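Local coordinates for aminotransferase (Neisseria meningitidis Z2491, PDB 3JTX), which probably transfers amino groups between amino acids and keto acids with pyridoxal phosphate as cofactor, as a class I and II aminotransferase, at residues V108-P114 / A136-G142; F327-V333 / G371-L377; D337-A342 / V353-F358. All coordinates share one frame; numbering follows the deposited sequence.

Contact 1 (V108-P114 / A136-G142); sequences VQTVLNP and ATLLGGG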
loop_
_atom_site.group_PDB
_atom_site.type_symbol
_atom_site.label_atom_id
_atom_site.label_comp_id
_atom_site.label_asym_id
_atom_site.label_seq_id
_atom_site.Cartn_x
_atom_site.Cartn_y
_atom_site.Cartn_z
ATOM N N VAL A 108 8.697 -5.247 -8.095
ATOM C CA VAL A 108 9.081 -4.993 -9.485
ATOM C C VAL A 108 9.667 -3.584 -9.657
ATOM O O VAL A 108 10.726 -3.414 -10.301
ATOM C CB VAL A 108 7.890 -5.231 -10.434
ATOM C CG1 VAL A 108 8.191 -4.709 -11.856
ATOM C CG2 VAL A 108 7.553 -6.713 -10.448
ATOM N N GLN A 109 9.032 -2.577 -9.052
ATOM C CA GLN A 109 9.568 -1.208 -9.182
ATOM C C GLN A 109 11.026 -1.132 -8.697
ATOM O O GLN A 109 11.852 -0.481 -9.351
ATOM C CB GLN A 109 8.727 -0.157 -8.438
ATOM C CG GLN A 109 7.255 -0.110 -8.788
ATOM C CD GLN A 109 6.971 -0.224 -10.276
ATOM O OE1 GLN A 109 7.279 0.690 -11.054
ATOM N NE2 GLN A 109 6.378 -1.352 -10.687
ATOM N N THR A 110 11.343 -1.804 -7.591
ATOM C CA THR A 110 12.707 -1.803 -7.047
ATOM C C THR A 110 13.720 -2.549 -7.934
ATOM O O THR A 110 14.919 -2.243 -7.925
ATOM C CB THR A 110 12.779 -2.438 -5.642
ATOM O OG1 THR A 110 12.694 -3.868 -5.747
ATOM C CG2 THR A 110 11.658 -1.922 -4.724
ATOM N N VAL A 111 13.255 -3.534 -8.687
ATOM C CA VAL A 111 14.134 -4.301 -9.559
ATOM C C VAL A 111 14.461 -3.552 -10.861
ATOM O O VAL A 111 15.555 -3.704 -11.409
ATOM C CB VAL A 111 13.525 -5.694 -9.827
ATOM C CG1 VAL A 111 14.301 -6.425 -10.912
ATOM C CG2 VAL A 111 13.495 -6.495 -8.502
ATOM N N LEU A 112 13.529 -2.734 -11.344
ATOM C CA LEU A 112 13.697 -1.999 -12.588
ATOM C C LEU A 112 14.294 -0.606 -12.290
ATOM O O LEU A 112 13.810 0.118 -11.426
ATOM C CB LEU A 112 12.352 -1.925 -13.326
ATOM C CG LEU A 112 11.727 -3.288 -13.686
ATOM C CD1 LEU A 112 10.366 -3.126 -14.327
ATOM C CD2 LEU A 112 12.649 -4.108 -14.623
ATOM N N ASN A 113 15.389 -0.269 -12.969
ATOM C CA ASN A 113 16.124 0.996 -12.723
ATOM C C ASN A 113 16.773 1.480 -14.021
ATOM O O ASN A 113 17.988 1.711 -14.059
ATOM C CB ASN A 113 17.205 0.797 -11.646
ATOM N N PRO A 114 15.956 1.659 -15.083
ATOM C CA PRO A 114 16.437 1.671 -16.482
ATOM C C PRO A 114 17.626 2.602 -16.780
ATOM O O PRO A 114 17.527 3.816 -16.610
ATOM C CB PRO A 114 15.188 2.082 -17.287
ATOM C CG PRO A 114 14.012 1.758 -16.394
ATOM C CD PRO A 114 14.514 1.977 -14.991
ATOM N N ALA A 136 2.958 -3.802 -13.739
ATOM C CA ALA A 136 4.087 -3.505 -12.857
ATOM C C ALA A 136 5.352 -3.288 -13.675
ATOM O O ALA A 136 6.110 -2.343 -13.440
ATOM C CB ALA A 136 4.283 -4.656 -11.833
ATOM N N THR A 137 5.565 -4.169 -14.654
ATOM C CA THR A 137 6.718 -4.094 -15.528
ATOM C C THR A 137 6.719 -2.802 -16.334
ATOM O O THR A 137 7.701 -2.063 -16.301
ATOM C CB THR A 137 6.775 -5.325 -16.457
ATOM O OG1 THR A 137 6.873 -6.514 -15.647
ATOM C CG2 THR A 137 7.970 -5.220 -17.438
ATOM N N LEU A 138 5.607 -2.513 -17.013
ATOM C CA LEU A 138 5.528 -1.337 -17.899
ATOM C C LEU A 138 5.594 -0.032 -17.101
ATOM O O LEU A 138 6.341 0.883 -17.461
ATOM C CB LEU A 138 4.280 -1.406 -18.796
ATOM C CG LEU A 138 4.297 -2.536 -19.847
ATOM C CD1 LEU A 138 3.027 -2.560 -20.703
ATOM C CD2 LEU A 138 5.543 -2.472 -20.751
ATOM N N LEU A 139 4.855 0.051 -16.000
ATOM C CA LEU A 139 4.932 1.244 -15.156
ATOM C C LEU A 139 6.315 1.416 -14.525
ATOM O O LEU A 139 6.716 2.539 -14.265
ATOM C CB LEU A 139 3.835 1.272 -14.090
ATOM C CG LEU A 139 2.434 1.496 -14.664
ATOM C CD1 LEU A 139 1.372 1.055 -13.657
ATOM C CD2 LEU A 139 2.248 2.967 -15.095
ATOM N N GLY A 140 7.053 0.325 -14.324
ATOM C CA GLY A 140 8.436 0.410 -13.864
ATOM C C GLY A 140 9.495 0.718 -14.916
ATOM O O GLY A 140 10.679 0.762 -14.600
ATOM N N GLY A 141 9.083 0.931 -16.161
ATOM C CA GLY A 141 10.019 1.234 -17.249
ATOM C C GLY A 141 10.701 0.013 -17.848
ATOM O O GLY A 141 11.677 0.147 -18.578
ATOM N N GLY A 142 10.182 -1.175 -17.553
ATOM C CA GLY A 142 10.731 -2.409 -18.097
ATOM C C GLY A 142 9.995 -2.836 -19.343
ATOM O O GLY A 142 8.935 -2.307 -19.672
#

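Contact 2 (F327-V333 / G371-L377); sequences FYIWLKV and GYVRIAL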
loop_
_atom_site.group_PDB
_atom_site.type_symbol
_atom_site.label_atom_id
_atom_site.label_comp_id
_atom_site.label_asym_id
_atom_site.label_seq_id
_atom_site.Cartn_x
_atom_site.Cartn_y
_atom_site.Cartn_z
ATOM N N PHE A 327 -9.286 -22.832 -8.518
ATOM C CA PHE A 327 -10.725 -22.959 -8.748
ATOM C C PHE A 327 -11.161 -22.645 -10.182
ATOM O O PHE A 327 -12.350 -22.394 -10.437
ATOM C CB PHE A 327 -11.566 -22.204 -7.675
ATOM C CG PHE A 327 -11.242 -20.733 -7.488
ATOM C CD1 PHE A 327 -11.305 -19.825 -8.539
ATOM C CD2 PHE A 327 -10.968 -20.239 -6.212
ATOM C CE1 PHE A 327 -11.069 -18.475 -8.330
ATOM C CE2 PHE A 327 -10.715 -18.892 -6.000
ATOM C CZ PHE A 327 -10.770 -18.006 -7.061
ATOM N N TYR A 328 -10.228 -22.719 -11.129
ATOM C CA TYR A 328 -10.540 -22.488 -12.543
ATOM C C TYR A 328 -10.589 -23.774 -13.338
ATOM O O TYR A 328 -9.841 -24.726 -13.051
ATOM C CB TYR A 328 -9.505 -21.565 -13.187
ATOM C CG TYR A 328 -9.410 -20.243 -12.497
ATOM C CD1 TYR A 328 -10.448 -19.308 -12.583
ATOM C CD2 TYR A 328 -8.292 -19.920 -11.753
ATOM C CE1 TYR A 328 -10.356 -18.075 -11.933
ATOM C CE2 TYR A 328 -8.189 -18.698 -11.100
ATOM C CZ TYR A 328 -9.208 -17.778 -11.195
ATOM O OH TYR A 328 -9.087 -16.580 -10.501
ATOM N N ILE A 329 -11.495 -23.803 -14.316
ATOM C CA ILE A 329 -11.449 -24.755 -15.407
ATOM C C ILE A 329 -11.059 -23.932 -16.659
ATOM O O ILE A 329 -11.730 -22.957 -17.009
ATOM C CB ILE A 329 -12.803 -25.432 -15.637
ATOM C CG1 ILE A 329 -13.215 -26.259 -14.407
ATOM C CG2 ILE A 329 -12.744 -26.329 -16.860
ATOM C CD1 ILE A 329 -14.570 -26.923 -14.560
ATOM N N TRP A 330 -9.956 -24.314 -17.294
ATOM C CA TRP A 330 -9.491 -23.691 -18.540
ATOM C C TRP A 330 -10.029 -24.566 -19.663
ATOM O O TRP A 330 -9.383 -25.526 -20.099
ATOM C CB TRP A 330 -7.952 -23.609 -18.485
ATOM C CG TRP A 330 -7.176 -22.896 -19.577
ATOM C CD1 TRP A 330 -6.087 -23.406 -20.263
ATOM C CD2 TRP A 330 -7.324 -21.545 -20.027
ATOM N NE1 TRP A 330 -5.579 -22.466 -21.117
ATOM C CE2 TRP A 330 -6.325 -21.318 -21.005
ATOM C CE3 TRP A 330 -8.213 -20.508 -19.714
ATOM C CZ2 TRP A 330 -6.200 -20.097 -21.682
ATOM C CZ3 TRP A 330 -8.097 -19.294 -20.401
ATOM C CH2 TRP A 330 -7.087 -19.092 -21.352
ATOM N N LEU A 331 -11.232 -24.239 -20.125
ATOM C CA LEU A 331 -11.989 -25.117 -20.999
ATOM C C LEU A 331 -11.651 -24.916 -22.482
ATOM O O LEU A 331 -11.814 -23.821 -23.036
ATOM C CB LEU A 331 -13.491 -24.914 -20.768
ATOM C CG LEU A 331 -14.392 -25.868 -21.561
ATOM C CD1 LEU A 331 -14.220 -27.308 -21.046
ATOM C CD2 LEU A 331 -15.860 -25.439 -21.511
ATOM N N LYS A 332 -11.189 -25.986 -23.120
ATOM C CA LYS A 332 -10.920 -25.981 -24.553
ATOM C C LYS A 332 -12.238 -25.906 -25.325
ATOM O O LYS A 332 -13.116 -26.755 -25.163
ATOM C CB LYS A 332 -10.121 -27.232 -24.955
ATOM C CG LYS A 332 -9.613 -27.226 -26.407
ATOM C CD LYS A 332 -8.833 -28.520 -26.738
ATOM C CE LYS A 332 -8.813 -28.815 -28.241
ATOM N NZ LYS A 332 -8.027 -30.052 -28.589
ATOM N N VAL A 333 -12.356 -24.871 -26.155
ATOM C CA VAL A 333 -13.525 -24.632 -26.975
ATOM C C VAL A 333 -13.440 -25.508 -28.238
ATOM O O VAL A 333 -12.486 -25.381 -29.014
ATOM C CB VAL A 333 -13.616 -23.142 -27.380
ATOM C CG1 VAL A 333 -14.771 -22.911 -28.369
ATOM C CG2 VAL A 333 -13.755 -22.271 -26.119
ATOM N N GLY A 371 -9.070 -19.909 -28.080
ATOM C CA GLY A 371 -9.517 -21.299 -28.118
ATOM C C GLY A 371 -9.844 -21.889 -26.759
ATOM O O GLY A 371 -10.183 -23.072 -26.669
ATOM N N TYR A 372 -9.761 -21.064 -25.712
ATOM C CA TYR A 372 -10.092 -21.453 -24.338
ATOM C C TYR A 372 -10.976 -20.409 -23.704
ATOM O O TYR A 372 -10.907 -19.256 -24.084
ATOM C CB TYR A 372 -8.820 -21.556 -23.489
ATOM C CG TYR A 372 -7.975 -22.740 -23.860
ATOM C CD1 TYR A 372 -8.155 -23.968 -23.234
ATOM C CD2 TYR A 372 -7.009 -22.641 -24.853
ATOM C CE1 TYR A 372 -7.392 -25.072 -23.588
ATOM C CE2 TYR A 372 -6.230 -23.748 -25.210
ATOM C CZ TYR A 372 -6.438 -24.957 -24.580
ATOM O OH TYR A 372 -5.683 -26.059 -24.935
ATOM N N VAL A 373 -11.808 -20.827 -22.745
ATOM C CA VAL A 373 -12.478 -19.900 -21.845
ATOM C C VAL A 373 -12.119 -20.249 -20.412
ATOM O O VAL A 373 -11.977 -21.430 -20.056
ATOM C CB VAL A 373 -14.032 -19.882 -22.025
ATOM C CG1 VAL A 373 -14.404 -19.374 -23.398
ATOM C CG2 VAL A 373 -14.676 -21.284 -21.758
ATOM N N ARG A 374 -11.946 -19.224 -19.586
ATOM C CA ARG A 374 -11.784 -19.441 -18.168
ATOM C C ARG A 374 -13.155 -19.485 -17.479
ATOM O O ARG A 374 -13.975 -18.587 -17.633
ATOM C CB ARG A 374 -10.890 -18.373 -17.528
ATOM C CG ARG A 374 -10.426 -18.769 -16.145
ATOM C CD ARG A 374 -9.760 -17.648 -15.440
ATOM N NE ARG A 374 -10.655 -16.552 -15.133
ATOM C CZ ARG A 374 -10.265 -15.392 -14.607
ATOM N NH1 ARG A 374 -8.990 -15.184 -14.310
ATOM N NH2 ARG A 374 -11.152 -14.442 -14.348
ATOM N N ILE A 375 -13.386 -20.557 -16.721
ATOM C CA ILE A 375 -14.575 -20.722 -15.884
ATOM C C ILE A 375 -14.108 -20.828 -14.435
ATOM O O ILE A 375 -13.245 -21.656 -14.132
ATOM C CB ILE A 375 -15.327 -22.038 -16.261
ATOM C CG1 ILE A 375 -15.842 -21.975 -17.693
ATOM C CG2 ILE A 375 -16.482 -22.301 -15.337
ATOM C CD1 ILE A 375 -16.247 -23.356 -18.287
ATOM N N ALA A 376 -14.642 -19.975 -13.560
ATOM C CA ALA A 376 -14.339 -19.997 -12.128
ATOM C C ALA A 376 -15.483 -20.674 -11.396
ATOM O O ALA A 376 -16.628 -20.276 -11.565
ATOM C CB ALA A 376 -14.135 -18.551 -11.589
ATOM N N LEU A 377 -15.180 -21.687 -10.588
ATOM C CA LEU A 377 -16.193 -22.383 -9.797
ATOM C C LEU A 377 -16.291 -21.769 -8.392
ATOM O O LEU A 377 -16.005 -22.418 -7.378
ATOM C CB LEU A 377 -15.885 -23.885 -9.735
ATOM C CG LEU A 377 -15.878 -24.644 -11.082
ATOM C CD1 LEU A 377 -15.754 -26.153 -10.861
ATOM C CD2 LEU A 377 -17.096 -24.335 -11.943
HETATM O O HOH W 1 -9.390 -24.458 -28.729
#

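Contact 3 (D337-A342 / V353-F358); sequences DDLAFA and VLPGRF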
loop_
_atom_site.group_PDB
_atom_site.type_symbol
_atom_site.label_atom_id
_atom_site.label_comp_id
_atom_site.label_asym_id
_atom_site.label_seq_id
_atom_site.Cartn_x
_atom_site.Cartn_y
_atom_site.Cartn_z
ATOM N N ASP A 337 -13.271 -20.993 -31.198
ATOM C CA ASP A 337 -13.718 -19.602 -31.136
ATOM C C ASP A 337 -14.269 -19.283 -29.737
ATOM O O ASP A 337 -15.462 -19.426 -29.472
ATOM C CB ASP A 337 -14.748 -19.311 -32.230
ATOM C CG ASP A 337 -15.071 -17.833 -32.367
ATOM O OD1 ASP A 337 -14.734 -17.040 -31.461
ATOM O OD2 ASP A 337 -15.677 -17.462 -33.384
ATOM N N ASP A 338 -13.383 -18.838 -28.858
ATOM C CA ASP A 338 -13.738 -18.557 -27.475
ATOM C C ASP A 338 -14.665 -17.342 -27.329
ATOM O O ASP A 338 -15.457 -17.277 -26.383
ATOM C CB ASP A 338 -12.489 -18.411 -26.599
ATOM C CG ASP A 338 -11.463 -17.454 -27.185
ATOM O OD1 ASP A 338 -10.902 -17.769 -28.269
ATOM O OD2 ASP A 338 -11.231 -16.378 -26.581
ATOM N N LEU A 339 -14.579 -16.400 -28.268
ATOM C CA LEU A 339 -15.459 -15.236 -28.276
ATOM C C LEU A 339 -16.900 -15.664 -28.587
ATOM O O LEU A 339 -17.830 -15.287 -27.874
ATOM C CB LEU A 339 -14.988 -14.229 -29.328
ATOM C CG LEU A 339 -15.665 -12.867 -29.324
ATOM C CD1 LEU A 339 -15.593 -12.239 -27.904
ATOM C CD2 LEU A 339 -14.991 -11.976 -30.379
ATOM N N ALA A 340 -17.065 -16.467 -29.636
ATOM C CA ALA A 340 -18.383 -16.958 -30.039
ATOM C C ALA A 340 -18.969 -17.872 -28.955
ATOM O O ALA A 340 -20.168 -17.850 -28.733
ATOM C CB ALA A 340 -18.314 -17.683 -31.382
ATOM N N PHE A 341 -18.110 -18.636 -28.274
ATOM C CA PHE A 341 -18.520 -19.486 -27.141
ATOM C C PHE A 341 -19.134 -18.660 -25.990
ATOM O O PHE A 341 -20.240 -18.932 -25.531
ATOM C CB PHE A 341 -17.312 -20.280 -26.643
ATOM C CG PHE A 341 -17.660 -21.466 -25.796
ATOM C CD1 PHE A 341 -18.028 -22.668 -26.385
ATOM C CD2 PHE A 341 -17.575 -21.399 -24.418
ATOM C CE1 PHE A 341 -18.354 -23.777 -25.596
ATOM C CE2 PHE A 341 -17.880 -22.501 -23.624
ATOM C CZ PHE A 341 -18.271 -23.689 -24.213
ATOM N N ALA A 342 -18.413 -17.640 -25.545
ATOM C CA ALA A 342 -18.894 -16.783 -24.473
ATOM C C ALA A 342 -20.181 -16.054 -24.886
ATOM O O ALA A 342 -21.108 -15.915 -24.081
ATOM C CB ALA A 342 -17.812 -15.787 -24.049
ATOM N N VAL A 353 -18.728 -16.532 -18.988
ATOM C CA VAL A 353 -17.364 -17.084 -18.947
ATOM C C VAL A 353 -16.409 -16.109 -19.625
ATOM O O VAL A 353 -16.841 -15.245 -20.377
ATOM C CB VAL A 353 -17.263 -18.488 -19.601
ATOM C CG1 VAL A 353 -18.243 -19.450 -18.932
ATOM C CG2 VAL A 353 -17.495 -18.434 -21.118
ATOM N N LEU A 354 -15.113 -16.242 -19.358
ATOM C CA LEU A 354 -14.119 -15.273 -19.859
ATOM C C LEU A 354 -13.372 -15.802 -21.093
ATOM O O LEU A 354 -12.638 -16.799 -20.984
ATOM C CB LEU A 354 -13.110 -14.952 -18.758
ATOM C CG LEU A 354 -12.243 -13.704 -18.997
ATOM C CD1 LEU A 354 -13.105 -12.441 -19.083
ATOM C CD2 LEU A 354 -11.196 -13.549 -17.907
ATOM N N PRO A 355 -13.543 -15.146 -22.269
ATOM C CA PRO A 355 -12.739 -15.514 -23.422
ATOM C C PRO A 355 -11.244 -15.495 -23.088
ATOM O O PRO A 355 -10.720 -14.502 -22.555
ATOM C CB PRO A 355 -13.103 -14.434 -24.452
ATOM C CG PRO A 355 -14.497 -14.089 -24.108
ATOM C CD PRO A 355 -14.510 -14.091 -22.616
ATOM N N GLY A 356 -10.568 -16.604 -23.359
ATOM C CA GLY A 356 -9.158 -16.745 -22.974
ATOM C C GLY A 356 -8.255 -15.704 -23.602
ATOM O O GLY A 356 -7.234 -15.321 -23.021
ATOM N N ARG A 357 -8.617 -15.231 -24.787
ATOM C CA ARG A 357 -7.823 -14.202 -25.473
ATOM C C ARG A 357 -7.680 -12.936 -24.620
ATOM O O ARG A 357 -6.696 -12.191 -24.746
ATOM C CB ARG A 357 -8.416 -13.890 -26.861
ATOM C CG ARG A 357 -9.720 -13.108 -26.834
ATOM C CD ARG A 357 -10.352 -13.043 -28.217
ATOM N NE ARG A 357 -10.704 -14.375 -28.694
ATOM C CZ ARG A 357 -11.116 -14.657 -29.926
ATOM N NH1 ARG A 357 -11.241 -13.699 -30.838
ATOM N NH2 ARG A 357 -11.425 -15.906 -30.247
ATOM N N PHE A 358 -8.629 -12.715 -23.715
ATOM C CA PHE A 358 -8.576 -11.539 -22.846
ATOM C C PHE A 358 -7.524 -11.610 -21.745
ATOM O O PHE A 358 -7.247 -10.587 -21.094
ATOM C CB PHE A 358 -9.960 -11.260 -22.231
ATOM C CG PHE A 358 -11.032 -10.849 -23.238
ATOM C CD1 PHE A 358 -10.715 -10.419 -24.522
ATOM C CD2 PHE A 358 -12.367 -10.867 -22.870
ATOM C CE1 PHE A 358 -11.723 -10.029 -25.424
ATOM C CE2 PHE A 358 -13.380 -10.481 -23.768
ATOM C CZ PHE A 358 -13.056 -10.067 -25.035
HETATM O O HOH W 2 -13.172 -14.719 -32.796
HETATM O O HOH W 3 -20.363 -15.859 -21.529
#

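Contact 1 (V108-P114 / A136-G142)
Gln109 NE2 donates to Ala136 O at 2.9 Å, nearly straight (159°), the oxygen lying close to the plane of the Gln109 amide. The same carbonyl oxygen accepts from Gly140 N, just past the end of helix 131-139, and the two donors reach it from opposite faces of its plane. The amide oxygen abuts the Gly140 backbone, Gln109 OE1 3.1 Å from Gly140 CA. With CG beside the backbone N, the bend at chi2 (-43°) turns the Gln109 amide so that NE2 also bonds to Phe105 O, one turn earlier. Val108 CG1 rests 3.9 Å from Ala136 CB. These are the C-terminal ends of helices 100-111 and 131-139 in the large domain of a fold-type I pyridoxal phosphate enzyme, and the second closes with a Schellman motif: Gly141 has positive phi, and Gly142 N and Gly141 N bond back to Thr137 O and Leu138 O. Past the helix ends Leu112 reaches in, its CD1 3.5 Å from Thr137 O and its CB 3.4 Å from Gly140 O, while Pro114 CG lies 3.6 Å from Gly141 O. Behind, Ile123 backs Val108, Leu112 and Thr137, and Leu139 packs on helix 2-8 and on Tyr273 of the second subunit.

Contact 2 (F327-V333 / G371-L377)
Gly371 O accepts from Val333 N at 2.9 Å and from water 1 at 2.6 Å; the same water donates to Val333 O. Along the antiparallel strands Ile329 N donates to Ile375 O at 2.8 Å and Ile375 N returns the bond to Ile329 O; Leu331 and Val373 repeat this reciprocal pairing, and Leu377 N bonds to Phe327 O. On the face carrying Tyr328, Trp330, Tyr372 and Arg374, the Tyr372 ring forms an offset stack with the five-membered ring of Trp330, centroids 4.2 Å apart and planes 6° from parallel. Tyr372 CB sits over the six-membered ring, 3.5 Å from its centroid, a CH-pi contact. Arg374 runs alongside the Tyr328 ring, CD 3.4 Å from Tyr328 CD1, and Tyr328 CE1 lies over a face of the guanidinium, the planes 17° apart. The bend at chi3 (66°) turns the guanidinium along that ring, and His36 O and Asn179 OD1 take its NH2 and NH1. On the reverse face, helix 294-314 covers Ile329. Outside the two strands, Arg374 NH2 forms a salt bridge with a bound MES, probably from the crystallisation liquor; its place is consistent with the arginine that binds the substrate carboxylate in fold-type I aminotransferases.

Contact 3 (D337-A342 / V353-F358)
The Arg357 guanidinium has Leu339 CB over the centre of one face, 3.9 Å above the plane, and the Asp338 carboxylate at its edge. The grip is side-on: Arg357 NH2 donates to Asp338 OD1 at 2.8 Å, and Arg357 NE to Asp338 OD2 at 3.0 Å. The two flat groups are turned 52° apart, so NH2 meets OD1 from above the carboxylate plane, while NE comes to OD2 on the syn side, tilted out of that plane. A chi1 of 50° swings the Asp338 carboxylate between its own backbone N and carbonyl carbon, where OD2 also receives a weak bond from Arg357 N (3.4 Å). Asp337 adds a long, charge-only salt bridge, OD1 to Arg357 NH2 at 3.7 Å; this oxygen also caps the helix N-terminus by accepting from Ala340 N, and water 2 links it to Arg357 NH1. One turn further along the helix the contact is apolar: Ala342 CB packs 3.7 Å from Pro355 CG and 4.0 Å from Val353 CG2. The first turn of helix 338-349 thus lies against edge strand 354-355 and the 3-10 turn after it, with helix 13-20 touching Leu339, Pro355 and Phe358, and strand 372-376 backing Asp338, Phe341 and Val353.

Overall arrangement
Contacts 2 and 3 belong to one unit, their centres 9 Å apart and contact 3 nested within the chain loop that contact 2 closes. Strand 372-376 is central to their three-stranded antiparallel sheet, flanked by strands 328-332 and 354-355. Two probable hydrogen bonds join them: Tyr372 O to Gly356 N and Gly371 N to Asp338 OD1, each 2.8 Å. Contact 1 stands apart, its centre 31 Å from both others and its nearest atoms about 17 Å from contact 2 and 13 Å from contact 3. It lies beside the seven-stranded mixed sheet. Contact 2 alone of the three borders the probable substrate pocket marked by the bound MES; the cofactor is carried on Lys245 as an internal aldimine.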